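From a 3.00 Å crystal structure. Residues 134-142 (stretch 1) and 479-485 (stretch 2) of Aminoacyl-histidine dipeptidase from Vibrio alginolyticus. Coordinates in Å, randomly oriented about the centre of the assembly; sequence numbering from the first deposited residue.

Stretch 1, residues 134-142: KEIKHGPIE
Stretch 2, residues 479-485: MVALLEA

Packing of a largely irregular segment, residues 134-142, against a helix, residues 479-485, of the same aminoacyl-histidine dipeptidase chain; the touching residues lie at least 342 positions apart in sequence. Stretch 1 runs as loop or turn from Lys134 to Pro140 and enters a strand at Ile141 and Glu142; stretch 2 is helical throughout, continuing a helix begun earlier. In register, Ile136 CA lies 7.0 Å from Val480 CA and His138 CA 5.1 Å from Glu484 CA, so the loop draws nearer the helix from Ile136 to His138, both chains advancing in the same sense, and then moves off toward the strand. Together the two sides bury 316 Å², most of it at Ile136, Leu483 and Glu484.

Ile136 (phi/psi -95/124) points its CA-to-CB bond toward the helix. With chi1 and chi2 both m (-53° and -61°), its CD1 lies 3.5 Å from CG2 of Val480, whose chi1 is t (163°), an apolar contact between two branched side chains. Its other branch reaches Glu484, with CG2 3.4 Å from OE2.

Glu484 supplies the polar link. Its CA-to-CB bond points sideways, but an m, t side chain (chi1 -59°, chi2 -179°, chi3 -32°) brings the carboxylate to the loop backbone, where Lys137 N donates a hydrogen bond to Glu484 OE2 at 2.6 Å, with an angle of 144° at the hydrogen. The acid thus satisfies an amide in an irregular segment. Lys137 (phi/psi -84/82) also brings its CB within 3.6 Å of Glu484 OE2, while the end of that side chain leads away. Within the loop, His138 N makes a weak hydrogen bond to Ile136 O, 3.1 Å.

The CA-to-CB bond of Leu483 (phi/psi -41/-28) points toward stretch 1, with chi1 between wells at -97° and chi2 t. Its CD2 meets CD1 of Ile141 at 3.6 Å; the CA-to-CB bond of Ile141, in extended conformation (-144/136) with chi1 m (-86°) and chi2 t (164°), points toward the helix in return. The contact joins the start of the strand to the helix through methyl packing. Leu483 O lies 4.1 Å from His138 CA, a close approach of main chains without a hydrogen bond. The CA-to-CB bond of His138 points sideways and, with chi1 p (60°) and chi2 -108°, the end of its side chain leads away from the helix. Within the helix, Ala485 N bonds to Ala481 O at 3.1 Å.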

ATOM      1  N   LYS A 134     -24.387  23.249  12.078  1.00 85.53           N
ATOM      2  CA  LYS A 134     -25.781  23.306  12.573  1.00 86.72           C
ATOM      3  C   LYS A 134     -26.854  23.020  11.507  1.00 87.11           C
ATOM      4  O   LYS A 134     -28.025  22.803  11.834  1.00 87.11           O
ATOM      5  CB  LYS A 134     -26.026  24.584  13.387  1.00 91.22           C
ATOM      6  CG  LYS A 134     -25.557  24.454  14.831  1.00 92.31           C
ATOM      7  CD  LYS A 134     -25.387  25.838  15.485  1.00 93.54           C
ATOM      8  CE  LYS A 134     -24.700  25.718  16.836  1.00 93.40           C
ATOM      9  NZ  LYS A 134     -25.533  24.907  17.789  1.00 93.74           N
ATOM     10  N   GLU A 135     -26.452  22.985  10.244  1.00 93.81           N
ATOM     11  CA  GLU A 135     -27.425  22.936   9.170  1.00 94.93           C
ATOM     12  C   GLU A 135     -27.280  21.813   8.147  1.00 94.83           C
ATOM     13  O   GLU A 135     -27.836  21.909   7.045  1.00 95.07           O
ATOM     14  CB  GLU A 135     -27.393  24.299   8.472  1.00103.80           C
ATOM     15  CG  GLU A 135     -25.994  24.816   8.154  1.00105.47           C
ATOM     16  CD  GLU A 135     -25.985  25.920   7.091  1.00106.14           C
ATOM     17  OE1 GLU A 135     -26.885  25.902   6.218  1.00109.29           O
ATOM     18  OE2 GLU A 135     -25.070  26.791   7.116  1.00108.27           O
ATOM     19  N   ILE A 136     -26.537  20.761   8.497  1.00 86.15           N
ATOM     20  CA  ILE A 136     -26.536  19.551   7.686  1.00 85.75           C
ATOM     21  C   ILE A 136     -27.568  18.667   8.353  1.00 85.71           C
ATOM     22  O   ILE A 136     -27.485  18.384   9.551  1.00 85.45           O
ATOM     23  CB  ILE A 136     -25.165  18.874   7.624  1.00130.10           C
ATOM     24  CG1 ILE A 136     -24.100  19.863   7.186  1.00129.55           C
ATOM     25  CG2 ILE A 136     -25.189  17.651   6.684  1.00129.94           C
ATOM     26  CD1 ILE A 136     -24.257  20.507   5.780  1.00105.26           C
ATOM     27  N   LYS A 137     -28.545  18.251   7.558  1.00 95.34           N
ATOM     28  CA  LYS A 137     -29.616  17.372   8.013  1.00 95.41           C
ATOM     29  C   LYS A 137     -29.115  15.943   7.938  1.00 95.01           C
ATOM     30  O   LYS A 137     -29.394  15.242   6.971  1.00 94.97           O
ATOM     31  CB  LYS A 137     -30.884  17.551   7.164  1.00111.20           C
ATOM     32  CG  LYS A 137     -31.919  18.458   7.809  1.00112.34           C
ATOM     33  CD  LYS A 137     -32.719  19.235   6.773  1.00113.61           C
ATOM     34  CE  LYS A 137     -33.758  20.132   7.468  1.00114.21           C
ATOM     35  NZ  LYS A 137     -34.063  21.371   6.661  1.00114.19           N
ATOM     36  N   HIS A 138     -28.371  15.521   8.957  1.00 83.47           N
ATOM     37  CA  HIS A 138     -27.800  14.172   8.989  1.00 83.07           C
ATOM     38  C   HIS A 138     -28.520  13.217   9.936  1.00 83.11           C
ATOM     39  O   HIS A 138     -29.239  13.652  10.836  1.00 83.29           O
ATOM     40  CB  HIS A 138     -26.314  14.232   9.313  1.00 66.81           C
ATOM     41  CG  HIS A 138     -26.001  14.860  10.628  1.00 65.80           C
ATOM     42  ND1 HIS A 138     -25.429  16.109  10.733  1.00 65.76           N
ATOM     43  CD2 HIS A 138     -26.165  14.413  11.895  1.00 65.33           C
ATOM     44  CE1 HIS A 138     -25.252  16.401  12.010  1.00 65.76           C
ATOM     45  NE2 HIS A 138     -25.689  15.390  12.738  1.00 65.33           N
ATOM     46  N   GLY A 139     -28.319  11.917   9.718  1.00 87.80           N
ATOM     47  CA  GLY A 139     -28.790  10.876  10.636  1.00 87.87           C
ATOM     48  C   GLY A 139     -27.774  10.759  11.765  1.00 87.99           C
ATOM     49  O   GLY A 139     -26.830  11.552  11.824  1.00 88.20           O
ATOM     50  N   PRO A 140     -27.943   9.767  12.665  1.00 98.35           N
ATOM     51  CA  PRO A 140     -26.975   9.600  13.765  1.00 98.15           C
ATOM     52  C   PRO A 140     -25.530   9.497  13.314  1.00 97.86           C
ATOM     53  O   PRO A 140     -25.272   8.990  12.212  1.00 98.01           O
ATOM     54  CB  PRO A 140     -27.340   8.243  14.382  1.00 82.63           C
ATOM     55  CG  PRO A 140     -27.987   7.481  13.275  1.00 82.85           C
ATOM     56  CD  PRO A 140     -28.706   8.505  12.433  1.00 82.92           C
ATOM     57  N   ILE A 141     -24.592   9.968  14.137  1.00 95.37           N
ATOM     58  CA  ILE A 141     -23.205  10.042  13.683  1.00 94.82           C
ATOM     59  C   ILE A 141     -22.120   9.763  14.721  1.00 94.08           C
ATOM     60  O   ILE A 141     -22.167  10.240  15.858  1.00 94.04           O
ATOM     61  CB  ILE A 141     -22.995  11.411  12.962  1.00 72.82           C
ATOM     62  CG1 ILE A 141     -23.396  11.270  11.486  1.00 72.59           C
ATOM     63  CG2 ILE A 141     -21.537  11.891  13.054  1.00 73.54           C
ATOM     64  CD1 ILE A 141     -23.611  12.588  10.745  1.00 73.07           C
ATOM     65  N   GLU A 142     -21.143   8.975  14.284  1.00 87.20           N
ATOM     66  CA  GLU A 142     -19.930   8.702  15.036  1.00 86.51           C
ATOM     67  C   GLU A 142     -18.754   9.200  14.217  1.00 85.39           C
ATOM     68  O   GLU A 142     -18.763   9.112  12.992  1.00 85.15           O
ATOM     69  CB  GLU A 142     -19.777   7.200  15.294  1.00102.81           C
ATOM     70  CG  GLU A 142     -21.019   6.525  15.905  1.00103.68           C
ATOM     71  CD  GLU A 142     -20.782   5.060  16.265  1.00103.79           C
ATOM     72  OE1 GLU A 142     -20.037   4.798  17.238  1.00104.60           O
ATOM     73  OE2 GLU A 142     -21.343   4.173  15.577  1.00103.76           O
ATOM     74  N   MET A 479     -19.241  15.206   0.747  1.00 54.60           N
ATOM     75  CA  MET A 479     -19.235  14.773   2.122  1.00 55.13           C
ATOM     76  C   MET A 479     -20.578  15.163   2.738  1.00 55.05           C
ATOM     77  O   MET A 479     -21.124  14.449   3.579  1.00 54.67           O
ATOM     78  CB  MET A 479     -18.062  15.395   2.874  1.00 84.19           C
ATOM     79  CG  MET A 479     -17.274  14.423   3.798  1.00 85.81           C
ATOM     80  SD  MET A 479     -17.948  14.167   5.479  1.00 87.58           S
ATOM     81  CE  MET A 479     -19.163  12.893   5.161  1.00 86.36           C
ATOM     82  N   VAL A 480     -21.131  16.286   2.285  1.00 69.88           N
ATOM     83  CA  VAL A 480     -22.461  16.699   2.733  1.00 70.08           C
ATOM     84  C   VAL A 480     -23.553  15.962   1.988  1.00 70.64           C
ATOM     85  O   VAL A 480     -24.424  15.352   2.608  1.00 70.57           O
ATOM     86  CB  VAL A 480     -22.721  18.191   2.524  1.00 51.26           C
ATOM     87  CG1 VAL A 480     -24.204  18.460   2.616  1.00 51.27           C
ATOM     88  CG2 VAL A 480     -21.966  19.019   3.547  1.00 50.67           C
ATOM     89  N   ALA A 481     -23.476  16.023   0.657  1.00 76.45           N
ATOM     90  CA  ALA A 481     -24.466  15.430  -0.223  1.00 77.17           C
ATOM     91  C   ALA A 481     -24.835  14.059   0.286  1.00 78.21           C
ATOM     92  O   ALA A 481     -26.015  13.800   0.566  1.00 78.59           O
ATOM     93  CB  ALA A 481     -23.934  15.345  -1.615  1.00 36.16           C
ATOM     94  N   LEU A 482     -23.847  13.184   0.459  1.00 84.92           N
ATOM     95  CA  LEU A 482     -24.204  11.845   0.894  1.00 86.25           C
ATOM     96  C   LEU A 482     -24.692  11.760   2.334  1.00 87.14           C
ATOM     97  O   LEU A 482     -25.722  11.133   2.578  1.00 87.56           O
ATOM     98  CB  LEU A 482     -23.164  10.771   0.542  1.00 84.52           C
ATOM     99  CG  LEU A 482     -21.683  10.837   0.861  1.00 84.40           C
ATOM    100  CD1 LEU A 482     -21.394  10.664   2.330  1.00 84.19           C
ATOM    101  CD2 LEU A 482     -21.090   9.705   0.112  1.00 84.13           C
ATOM    102  N   LEU A 483     -24.001  12.397   3.278  1.00 67.34           N
ATOM    103  CA  LEU A 483     -24.436  12.347   4.680  1.00 68.05           C
ATOM    104  C   LEU A 483     -25.959  12.466   4.850  1.00 69.03           C
ATOM    105  O   LEU A 483     -26.527  11.954   5.814  1.00 68.54           O
ATOM    106  CB  LEU A 483     -23.753  13.441   5.491  1.00 70.50           C
ATOM    107  CG  LEU A 483     -22.507  13.094   6.302  1.00 70.01           C
ATOM    108  CD1 LEU A 483     -22.001  14.308   7.070  1.00 68.58           C
ATOM    109  CD2 LEU A 483     -22.801  11.969   7.251  1.00 70.07           C
ATOM    110  N   GLU A 484     -26.603  13.149   3.904  1.00 92.65           N
ATOM    111  CA  GLU A 484     -28.049  13.376   3.927  1.00 94.17           C
ATOM    112  C   GLU A 484     -28.752  12.393   3.014  1.00 95.23           C
ATOM    113  O   GLU A 484     -29.925  12.055   3.238  1.00 95.42           O
ATOM    114  CB  GLU A 484     -28.382  14.815   3.520  1.00 91.83           C
ATOM    115  CG  GLU A 484     -27.720  15.832   4.436  1.00 92.72           C
ATOM    116  CD  GLU A 484     -28.042  17.262   4.087  1.00 94.25           C
ATOM    117  OE1 GLU A 484     -28.240  17.534   2.882  1.00 95.70           O
ATOM    118  OE2 GLU A 484     -28.078  18.114   5.011  1.00 93.53           O
ATOM    119  N   ALA A 485     -28.028  11.941   1.985  1.00120.64           N
ATOM    120  CA  ALA A 485     -28.527  10.934   1.041  1.00121.61           C
ATOM    121  C   ALA A 485     -28.693   9.537   1.677  1.00122.43           C
ATOM    122  O   ALA A 485     -29.339   8.665   1.097  1.00122.54           O
ATOM    123  CB  ALA A 485     -27.612  10.862  -0.173  1.00 65.98           C
TER